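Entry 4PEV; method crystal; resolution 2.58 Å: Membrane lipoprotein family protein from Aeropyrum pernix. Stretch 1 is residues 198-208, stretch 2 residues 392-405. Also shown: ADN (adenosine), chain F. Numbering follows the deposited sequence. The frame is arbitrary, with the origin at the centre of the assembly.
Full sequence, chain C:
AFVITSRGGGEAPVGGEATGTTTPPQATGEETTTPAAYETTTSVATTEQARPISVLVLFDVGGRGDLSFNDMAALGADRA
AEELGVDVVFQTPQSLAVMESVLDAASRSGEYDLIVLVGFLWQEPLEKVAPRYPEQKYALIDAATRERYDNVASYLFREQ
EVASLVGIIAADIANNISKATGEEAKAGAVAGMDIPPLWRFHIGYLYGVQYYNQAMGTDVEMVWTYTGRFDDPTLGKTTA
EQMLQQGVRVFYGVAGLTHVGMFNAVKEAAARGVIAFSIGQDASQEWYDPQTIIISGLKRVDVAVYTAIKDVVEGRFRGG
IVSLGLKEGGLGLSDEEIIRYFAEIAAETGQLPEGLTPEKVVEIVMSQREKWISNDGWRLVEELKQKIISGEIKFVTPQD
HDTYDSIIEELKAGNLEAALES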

ATOM      1  N   LEU C 198       8.407   2.050   0.116  1.00 30.70           N
ATOM      2  CA  LEU C 198       8.137   2.522   1.472  1.00 32.16           C
ATOM      3  C   LEU C 198       8.781   3.864   1.782  1.00 34.07           C
ATOM      4  O   LEU C 198       8.278   4.599   2.645  1.00 35.59           O
ATOM      5  N   TRP C 199       9.872   4.201   1.089  1.00 34.31           N
ATOM      6  CA  TRP C 199      10.411   5.551   1.188  1.00 33.61           C
ATOM      7  C   TRP C 199       9.317   6.524   0.750  1.00 33.79           C
ATOM      8  O   TRP C 199       9.051   7.519   1.420  1.00 34.28           O
ATOM      9  N   ARG C 200       8.663   6.216  -0.362  1.00 32.09           N
ATOM     10  CA  ARG C 200       7.614   7.079  -0.884  1.00 31.89           C
ATOM     11  C   ARG C 200       6.413   7.186   0.055  1.00 32.28           C
ATOM     12  O   ARG C 200       5.844   8.273   0.207  1.00 31.88           O
ATOM     13  N   PHE C 201       6.032   6.066   0.676  1.00 30.79           N
ATOM     14  CA  PHE C 201       4.973   6.079   1.690  1.00 29.47           C
ATOM     15  C   PHE C 201       5.397   7.003   2.813  1.00 28.67           C
ATOM     16  O   PHE C 201       4.679   7.935   3.145  1.00 26.52           O
ATOM     17  N   HIS C 202       6.574   6.738   3.381  1.00 29.46           N
ATOM     18  CA  HIS C 202       7.064   7.494   4.525  1.00 30.39           C
ATOM     19  C   HIS C 202       7.032   8.976   4.216  1.00 31.41           C
ATOM     20  O   HIS C 202       6.362   9.742   4.904  1.00 35.79           O
ATOM     21  N   ILE C 203       7.733   9.381   3.170  1.00 30.17           N
ATOM     22  CA  ILE C 203       7.758  10.783   2.767  1.00 29.50           C
ATOM     23  C   ILE C 203       6.362  11.377   2.628  1.00 27.44           C
ATOM     24  O   ILE C 203       6.124  12.481   3.074  1.00 28.37           O
ATOM     25  N   GLY C 204       5.452  10.662   1.990  1.00 25.89           N
ATOM     26  CA  GLY C 204       4.115  11.195   1.761  1.00 26.45           C
ATOM     27  C   GLY C 204       3.310  11.301   3.039  1.00 26.98           C
ATOM     28  O   GLY C 204       2.517  12.222   3.207  1.00 29.44           O
ATOM     29  N   TYR C 205       3.523  10.356   3.944  1.00 25.98           N
ATOM     30  CA  TYR C 205       2.767  10.287   5.175  1.00 25.69           C
ATOM     31  C   TYR C 205       3.178  11.425   6.091  1.00 25.22           C
ATOM     32  O   TYR C 205       2.324  12.101   6.643  1.00 23.95           O
ATOM     33  N   LEU C 206       4.481  11.625   6.247  1.00 26.38           N
ATOM     34  CA  LEU C 206       5.017  12.738   7.035  1.00 29.02           C
ATOM     35  C   LEU C 206       4.649  14.075   6.421  1.00 31.08           C
ATOM     36  O   LEU C 206       4.254  15.010   7.118  1.00 31.64           O
ATOM     37  N   TYR C 207       4.780  14.164   5.107  1.00 32.57           N
ATOM     38  CA  TYR C 207       4.362  15.355   4.404  1.00 33.74           C
ATOM     39  C   TYR C 207       2.949  15.702   4.801  1.00 33.48           C
ATOM     40  O   TYR C 207       2.678  16.822   5.195  1.00 35.38           O
ATOM     41  N   GLY C 208       2.054  14.731   4.683  1.00 34.01           N
ATOM     42  CA  GLY C 208       0.636  14.942   4.960  1.00 33.98           C
ATOM     43  C   GLY C 208       0.344  15.366   6.385  1.00 34.03           C
ATOM     44  O   GLY C 208      -0.578  16.125   6.620  1.00 33.64           O
ATOM     45  N   GLU C 392      -0.040  21.042 -10.071  1.00 53.98           N
ATOM     46  CA  GLU C 392       0.506  22.128  -9.260  1.00 56.75           C
ATOM     47  C   GLU C 392       1.474  21.585  -8.198  1.00 56.68           C
ATOM     48  O   GLU C 392       2.336  22.314  -7.724  1.00 55.83           O
ATOM     49  N   ILE C 393       1.317  20.311  -7.825  1.00 58.89           N
ATOM     50  CA  ILE C 393       2.229  19.619  -6.898  1.00 57.66           C
ATOM     51  C   ILE C 393       2.699  18.278  -7.485  1.00 54.74           C
ATOM     52  O   ILE C 393       1.901  17.503  -8.040  1.00 51.83           O
ATOM     53  N   LYS C 394       4.002  18.031  -7.366  1.00 51.23           N
ATOM     54  CA  LYS C 394       4.605  16.765  -7.758  1.00 51.96           C
ATOM     55  C   LYS C 394       5.765  16.473  -6.808  1.00 48.19           C
ATOM     56  O   LYS C 394       6.642  17.312  -6.600  1.00 45.28           O
ATOM     57  N   PHE C 395       5.751  15.277  -6.233  1.00 44.58           N
ATOM     58  CA  PHE C 395       6.785  14.863  -5.299  1.00 44.90           C
ATOM     59  C   PHE C 395       8.057  14.430  -6.036  1.00 45.19           C
ATOM     60  O   PHE C 395       8.018  14.115  -7.219  1.00 44.37           O
ATOM     61  N   VAL C 396       9.178  14.409  -5.323  1.00 47.58           N
ATOM     62  CA  VAL C 396      10.443  13.916  -5.869  1.00 50.53           C
ATOM     63  C   VAL C 396      10.604  12.434  -5.520  1.00 50.88           C
ATOM     64  O   VAL C 396      10.288  12.032  -4.412  1.00 49.49           O
ATOM     65  N   THR C 397      11.099  11.636  -6.463  1.00 52.51           N
ATOM     66  CA  THR C 397      11.405  10.228  -6.211  1.00 53.49           C
ATOM     67  C   THR C 397      12.835  10.152  -5.704  1.00 52.92           C
ATOM     68  O   THR C 397      13.759  10.306  -6.493  1.00 56.71           O
ATOM     69  N   PRO C 398      13.038   9.917  -4.394  1.00 52.93           N
ATOM     70  CA  PRO C 398      14.424   9.839  -3.896  1.00 54.47           C
ATOM     71  C   PRO C 398      15.337   8.854  -4.661  1.00 57.75           C
ATOM     72  O   PRO C 398      14.954   7.709  -4.926  1.00 54.04           O
ATOM     73  N   GLN C 399      16.542   9.323  -4.988  1.00 62.96           N
ATOM     74  CA  GLN C 399      17.492   8.584  -5.822  1.00 64.55           C
ATOM     75  C   GLN C 399      18.169   7.498  -4.981  1.00 61.48           C
ATOM     76  O   GLN C 399      18.147   6.328  -5.325  1.00 53.79           O
ATOM     77  N   ASP C 400      18.775   7.933  -3.875  1.00 64.59           N
ATOM     78  CA  ASP C 400      19.517   7.088  -2.940  1.00 59.74           C
ATOM     79  C   ASP C 400      18.712   6.953  -1.670  1.00 52.62           C
ATOM     80  O   ASP C 400      17.709   7.633  -1.482  1.00 44.09           O
ATOM     81  N   HIS C 401      19.219   6.127  -0.766  1.00 51.72           N
ATOM     82  CA  HIS C 401      18.762   6.123   0.611  1.00 50.18           C
ATOM     83  C   HIS C 401      19.130   7.424   1.332  1.00 49.75           C
ATOM     84  O   HIS C 401      18.390   7.883   2.202  1.00 48.26           O
ATOM     85  N   ASP C 402      20.276   7.997   0.973  1.00 52.93           N
ATOM     86  CA  ASP C 402      20.795   9.216   1.618  1.00 54.62           C
ATOM     87  C   ASP C 402      19.929  10.441   1.317  1.00 49.59           C
ATOM     88  O   ASP C 402      19.706  11.276   2.193  1.00 48.48           O
ATOM     89  N   THR C 403      19.433  10.523   0.087  1.00 45.21           N
ATOM     90  CA  THR C 403      18.469  11.544  -0.311  1.00 44.86           C
ATOM     91  C   THR C 403      17.144  11.419   0.459  1.00 46.65           C
ATOM     92  O   THR C 403      16.619  12.411   0.971  1.00 48.46           O
ATOM     93  N   TYR C 404      16.599  10.201   0.504  1.00 44.24           N
ATOM     94  CA  TYR C 404      15.403   9.891   1.295  1.00 42.69           C
ATOM     95  C   TYR C 404      15.569  10.307   2.734  1.00 43.24           C
ATOM     96  O   TYR C 404      14.687  10.940   3.299  1.00 44.31           O
ATOM     97  N   ASP C 405      16.703   9.945   3.323  1.00 44.23           N
ATOM     98  CA  ASP C 405      16.980  10.272   4.721  1.00 47.19           C
ATOM     99  C   ASP C 405      16.960  11.764   5.014  1.00 49.07           C
ATOM    100  O   ASP C 405      16.533  12.173   6.096  1.00 51.61           O
TER

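Trp-199, His-202, Ile-203 and Tyr-207, recurring at the three- and four-residue intervals of one helix face (199, 202/203, 207), all direct CA-to-CB at the second stretch, which answers with Ile-393, Phe-395, Pro-398 and Tyr-404. Together the stretches bury 663 Å², the largest share on Trp-199.

At one end, Trp-199 takes chi1 m (-60°) with chi2 at -12°, and Tyr-404 takes chi1 t (157°) with chi2 at 61°. These angles bring the indole five-membered ring and the phenol nearly parallel: planes 10° apart, centroids at 4.0 Å, an offset stack whose closest atoms are Trp-199 CD1 and Tyr-404 CE2 at 3.5 Å. Trp-199 CB also sits over the phenol face, 3.9 Å from the centroid of the Tyr-404 ring, as a CH-pi contact. The six-membered end of the indole reaches the start of helix 401-405, with Trp-199 CZ3 3.5 Å from Asp-400 O and Trp-199 CH2 3.6 Å from His-401 N.

The same Tyr-404 conformer carries its hydroxyl to His-202. Chi1 t on His-202 aims ND1 at Tyr-404 OH, giving a hydrogen bond of 2.6 Å at 173°, close to linear, with the hydroxyl near the imidazole plane. Ile-203, m and t, extends CD1 to Pro-398 CG (3.8 Å) and Tyr-404 CD1 (4.0 Å), packing against both from the same side.

Farther along, Tyr-207 (chi1 t, chi2 -85°) offers a ring face to the edge of Phe-395 (chi1 m, chi2 89°). The planes meet at 80°, and Phe-395 CE2 lies 3.9 Å from Tyr-207 CG. Tyr-207 OH approaches Ile-393 CD1 at 3.6 Å, a van der Waals contact.

Arg-200 starts sideways, but its m, t, m chain brings NH1 to 3.8 Å from Thr-397 CG2. Leu-198 and Phe-201 serve adenosine instead: Leu-198 CD1 is 3.5 Å from ADN O4', and Phe-201 CZ 3.6 Å from ADN O3'.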

ATOM      1  CB  LEU C 198       8.525   1.474   2.518  1.00 32.13           C
ATOM      2  CG  LEU C 198       7.355   0.516   2.795  1.00 31.85           C
ATOM      3  CD1 LEU C 198       6.904  -0.247   1.559  1.00 30.61           C
ATOM      4  CD2 LEU C 198       7.725  -0.459   3.887  1.00 33.13           C
ATOM      5  CB  TRP C 199      11.629   5.754   0.306  1.00 34.06           C
ATOM      6  CG  TRP C 199      12.790   4.866   0.581  1.00 35.55           C
ATOM      7  CD1 TRP C 199      12.975   4.059   1.658  1.00 38.02           C
ATOM      8  CD2 TRP C 199      13.963   4.729  -0.231  1.00 37.77           C
ATOM      9  NE1 TRP C 199      14.187   3.398   1.563  1.00 38.89           N
ATOM     10  CE2 TRP C 199      14.815   3.797   0.412  1.00 39.12           C
ATOM     11  CE3 TRP C 199      14.377   5.299  -1.451  1.00 38.27           C
ATOM     12  CZ2 TRP C 199      16.056   3.411  -0.127  1.00 39.00           C
ATOM     13  CZ3 TRP C 199      15.608   4.916  -1.990  1.00 39.31           C
ATOM     14  CH2 TRP C 199      16.432   3.977  -1.326  1.00 39.06           C
ATOM     15  CB  ARG C 200       7.171   6.607  -2.266  1.00 32.14           C
ATOM     16  CG  ARG C 200       8.290   6.690  -3.285  1.00 33.53           C
ATOM     17  CD  ARG C 200       7.805   6.641  -4.727  1.00 35.59           C
ATOM     18  NE  ARG C 200       7.655   5.279  -5.220  1.00 36.68           N
ATOM     19  CZ  ARG C 200       8.667   4.458  -5.455  1.00 37.84           C
ATOM     20  NH1 ARG C 200       9.917   4.854  -5.230  1.00 37.86           N
ATOM     21  NH2 ARG C 200       8.428   3.232  -5.914  1.00 39.77           N
ATOM     22  CB  PHE C 201       4.681   4.674   2.271  1.00 28.77           C
ATOM     23  CG  PHE C 201       3.752   3.830   1.425  1.00 29.19           C
ATOM     24  CD1 PHE C 201       2.394   4.100   1.379  1.00 29.56           C
ATOM     25  CD2 PHE C 201       4.233   2.748   0.688  1.00 29.15           C
ATOM     26  CE1 PHE C 201       1.537   3.312   0.613  1.00 29.75           C
ATOM     27  CE2 PHE C 201       3.382   1.967  -0.082  1.00 28.72           C
ATOM     28  CZ  PHE C 201       2.033   2.245  -0.117  1.00 29.06           C
ATOM     29  CB  HIS C 202       8.477   7.070   4.916  1.00 30.57           C
ATOM     30  CG  HIS C 202       8.950   7.676   6.198  1.00 31.43           C
ATOM     31  ND1 HIS C 202      10.205   7.438   6.710  1.00 32.12           N
ATOM     32  CD2 HIS C 202       8.341   8.511   7.075  1.00 32.86           C
ATOM     33  CE1 HIS C 202      10.347   8.090   7.853  1.00 32.33           C
ATOM     34  NE2 HIS C 202       9.233   8.755   8.094  1.00 33.68           N
ATOM     35  CB  ILE C 203       8.513  10.958   1.432  1.00 30.18           C
ATOM     36  CG1 ILE C 203      10.017  10.846   1.674  1.00 30.43           C
ATOM     37  CG2 ILE C 203       8.162  12.283   0.761  1.00 30.47           C
ATOM     38  CD1 ILE C 203      10.813  10.712   0.398  1.00 31.11           C
ATOM     39  CB  TYR C 205       2.974   8.917   5.838  1.00 25.81           C
ATOM     40  CG  TYR C 205       2.148   8.658   7.085  1.00 26.15           C
ATOM     41  CD1 TYR C 205       0.754   8.784   7.073  1.00 26.71           C
ATOM     42  CD2 TYR C 205       2.757   8.260   8.275  1.00 27.20           C
ATOM     43  CE1 TYR C 205      -0.007   8.530   8.211  1.00 26.45           C
ATOM     44  CE2 TYR C 205       2.001   8.000   9.417  1.00 27.88           C
ATOM     45  CZ  TYR C 205       0.623   8.137   9.376  1.00 27.27           C
ATOM     46  OH  TYR C 205      -0.104   7.891  10.513  1.00 28.20           O
ATOM     47  CB  LEU C 206       6.537  12.650   7.111  1.00 30.21           C
ATOM     48  CG  LEU C 206       7.277  13.658   7.996  1.00 30.56           C
ATOM     49  CD1 LEU C 206       6.760  13.715   9.429  1.00 30.59           C
ATOM     50  CD2 LEU C 206       8.755  13.307   7.989  1.00 30.89           C
ATOM     51  CB  TYR C 207       4.435  15.167   2.888  1.00 34.57           C
ATOM     52  CG  TYR C 207       4.007  16.402   2.136  1.00 35.26           C
ATOM     53  CD1 TYR C 207       2.671  16.633   1.874  1.00 35.90           C
ATOM     54  CD2 TYR C 207       4.933  17.349   1.711  1.00 36.15           C
ATOM     55  CE1 TYR C 207       2.260  17.759   1.201  1.00 36.52           C
ATOM     56  CE2 TYR C 207       4.526  18.491   1.027  1.00 36.96           C
ATOM     57  CZ  TYR C 207       3.180  18.685   0.787  1.00 36.87           C
ATOM     58  OH  TYR C 207       2.717  19.787   0.114  1.00 38.96           O
ATOM     59  CB  GLU C 392      -0.620  22.936  -8.606  1.00 57.18           C
ATOM     60  CG  GLU C 392      -0.169  24.232  -7.938  1.00 60.42           C
ATOM     61  CD  GLU C 392      -1.073  24.660  -6.779  1.00 65.07           C
ATOM     62  OE1 GLU C 392      -0.533  25.120  -5.732  1.00 64.78           O
ATOM     63  OE2 GLU C 392      -2.321  24.534  -6.912  1.00 62.56           O
ATOM     64  CB  ILE C 393       1.564  19.412  -5.514  1.00 60.38           C
ATOM     65  CG1 ILE C 393       1.957  20.549  -4.565  1.00 64.95           C
ATOM     66  CG2 ILE C 393       1.959  18.086  -4.876  1.00 59.83           C
ATOM     67  CD1 ILE C 393       1.354  20.432  -3.176  1.00 67.91           C
ATOM     68  CB  LYS C 394       5.085  16.807  -9.218  1.00 55.62           C
ATOM     69  CG  LYS C 394       5.428  15.446  -9.834  1.00 59.99           C
ATOM     70  CD  LYS C 394       6.204  15.596 -11.151  1.00 63.52           C
ATOM     71  CE  LYS C 394       6.464  14.268 -11.850  1.00 63.14           C
ATOM     72  NZ  LYS C 394       5.196  13.613 -12.281  1.00 62.65           N
ATOM     73  CB  PHE C 395       6.267  13.710  -4.431  1.00 43.71           C
ATOM     74  CG  PHE C 395       5.111  14.082  -3.542  1.00 41.71           C
ATOM     75  CD1 PHE C 395       3.805  13.968  -3.995  1.00 40.88           C
ATOM     76  CD2 PHE C 395       5.330  14.521  -2.241  1.00 40.06           C
ATOM     77  CE1 PHE C 395       2.737  14.297  -3.174  1.00 40.63           C
ATOM     78  CE2 PHE C 395       4.268  14.853  -1.415  1.00 39.41           C
ATOM     79  CZ  PHE C 395       2.968  14.743  -1.882  1.00 39.60           C
ATOM     80  CB  VAL C 396      11.665  14.684  -5.305  1.00 52.41           C
ATOM     81  CG1 VAL C 396      12.902  14.424  -6.167  1.00 55.62           C
ATOM     82  CG2 VAL C 396      11.389  16.180  -5.237  1.00 53.77           C
ATOM     83  CB  THR C 397      11.307   9.373  -7.503  1.00 55.75           C
ATOM     84  OG1 THR C 397      10.429  10.003  -8.450  1.00 53.42           O
ATOM     85  CG2 THR C 397      10.820   7.938  -7.180  1.00 56.15           C
ATOM     86  CB  PRO C 398      14.264   9.406  -2.427  1.00 52.75           C
ATOM     87  CG  PRO C 398      12.840   8.993  -2.269  1.00 51.22           C
ATOM     88  CD  PRO C 398      12.060   9.740  -3.307  1.00 51.42           C
ATOM     89  CB  GLN C 399      18.562   9.541  -6.378  1.00 69.55           C
ATOM     90  CG  GLN C 399      18.038  10.845  -6.994  1.00 75.09           C
ATOM     91  CD  GLN C 399      18.049  10.871  -8.523  1.00 78.57           C
ATOM     92  OE1 GLN C 399      18.726  10.073  -9.179  1.00 78.28           O
ATOM     93  NE2 GLN C 399      17.298  11.811  -9.096  1.00 78.78           N
ATOM     94  CB  ASP C 400      20.837   7.762  -2.509  1.00 64.13           C
ATOM     95  CG  ASP C 400      21.816   7.962  -3.642  1.00 68.74           C
ATOM     96  OD1 ASP C 400      22.666   7.068  -3.864  1.00 71.93           O
ATOM     97  OD2 ASP C 400      21.774   9.041  -4.274  1.00 71.49           O
ATOM     98  CB  HIS C 401      19.355   4.935   1.363  1.00 47.88           C
ATOM     99  CG  HIS C 401      18.674   4.660   2.660  1.00 48.81           C
ATOM    100  ND1 HIS C 401      18.855   5.447   3.775  1.00 50.54           N
ATOM    101  CD2 HIS C 401      17.788   3.701   3.014  1.00 50.24           C
ATOM    102  CE1 HIS C 401      18.123   4.974   4.768  1.00 51.15           C
ATOM    103  NE2 HIS C 401      17.464   3.917   4.333  1.00 50.87           N
ATOM    104  CB  ASP C 402      22.263   9.457   1.223  1.00 57.81           C
ATOM    105  CG  ASP C 402      23.212   8.389   1.803  1.00 64.78           C
ATOM    106  OD1 ASP C 402      22.938   7.172   1.639  1.00 67.62           O
ATOM    107  OD2 ASP C 402      24.231   8.763   2.432  1.00 64.83           O
ATOM    108  CB  THR C 403      18.158  11.404  -1.811  1.00 46.48           C
ATOM    109  OG1 THR C 403      19.371  11.126  -2.522  1.00 45.83           O
ATOM    110  CG2 THR C 403      17.468  12.657  -2.373  1.00 45.68           C
ATOM    111  CB  TYR C 404      15.102   8.389   1.239  1.00 42.72           C
ATOM    112  CG  TYR C 404      14.277   7.812   2.384  1.00 40.94           C
ATOM    113  CD1 TYR C 404      12.978   8.250   2.645  1.00 39.27           C
ATOM    114  CD2 TYR C 404      14.790   6.787   3.173  1.00 41.15           C
ATOM    115  CE1 TYR C 404      12.227   7.696   3.675  1.00 38.89           C
ATOM    116  CE2 TYR C 404      14.053   6.231   4.208  1.00 40.32           C
ATOM    117  CZ  TYR C 404      12.770   6.679   4.455  1.00 38.40           C
ATOM    118  OH  TYR C 404      12.062   6.098   5.485  1.00 33.28           O
ATOM    119  CB  ASP C 405      18.332   9.702   5.161  1.00 49.13           C
ATOM    120  CG  ASP C 405      18.210   8.354   5.855  1.00 50.89           C
ATOM    121  OD1 ASP C 405      17.075   7.841   6.015  1.00 53.20           O
ATOM    122  OD2 ASP C 405      19.261   7.814   6.263  1.00 52.01           O
TER
HETATM  123  O5' ADN F 501       1.657  -3.158   2.605  1.00 24.76           O
HETATM  124  C5' ADN F 501       2.291  -1.890   2.350  1.00 24.46           C
HETATM  125  C4' ADN F 501       3.250  -1.861   1.156  1.00 25.00           C
HETATM  126  O4' ADN F 501       4.393  -2.695   1.364  1.00 25.17           O
HETATM  127  C3' ADN F 501       2.698  -2.318  -0.192  1.00 25.42           C
HETATM  128  O3' ADN F 501       1.923  -1.301  -0.835  1.00 24.73           O
HETATM  129  C2' ADN F 501       3.969  -2.689  -0.948  1.00 25.15           C
HETATM  130  O2' ADN F 501       4.623  -1.561  -1.544  1.00 24.87           O
HETATM  131  C1' ADN F 501       4.845  -3.260   0.137  1.00 25.20           C
HETATM  132  N9  ADN F 501       4.702  -4.726   0.222  1.00 26.41           N
HETATM  133  C8  ADN F 501       3.713  -5.423   0.831  1.00 26.73           C
HETATM  134  N7  ADN F 501       3.915  -6.763   0.723  1.00 27.31           N
HETATM  135  C5  ADN F 501       5.067  -6.920   0.036  1.00 28.16           C
HETATM  136  C6  ADN F 501       5.886  -8.052  -0.447  1.00 28.08           C
HETATM  137  N6  ADN F 501       5.490  -9.317  -0.206  1.00 28.70           N
HETATM  138  N1  ADN F 501       7.020  -7.782  -1.140  1.00 28.31           N
HETATM  139  C2  ADN F 501       7.424  -6.520  -1.402  1.00 27.77           C
HETATM  140  N3  ADN F 501       6.733  -5.447  -0.997  1.00 28.04           N
HETATM  141  C4  ADN F 501       5.574  -5.578  -0.295  1.00 27.80           C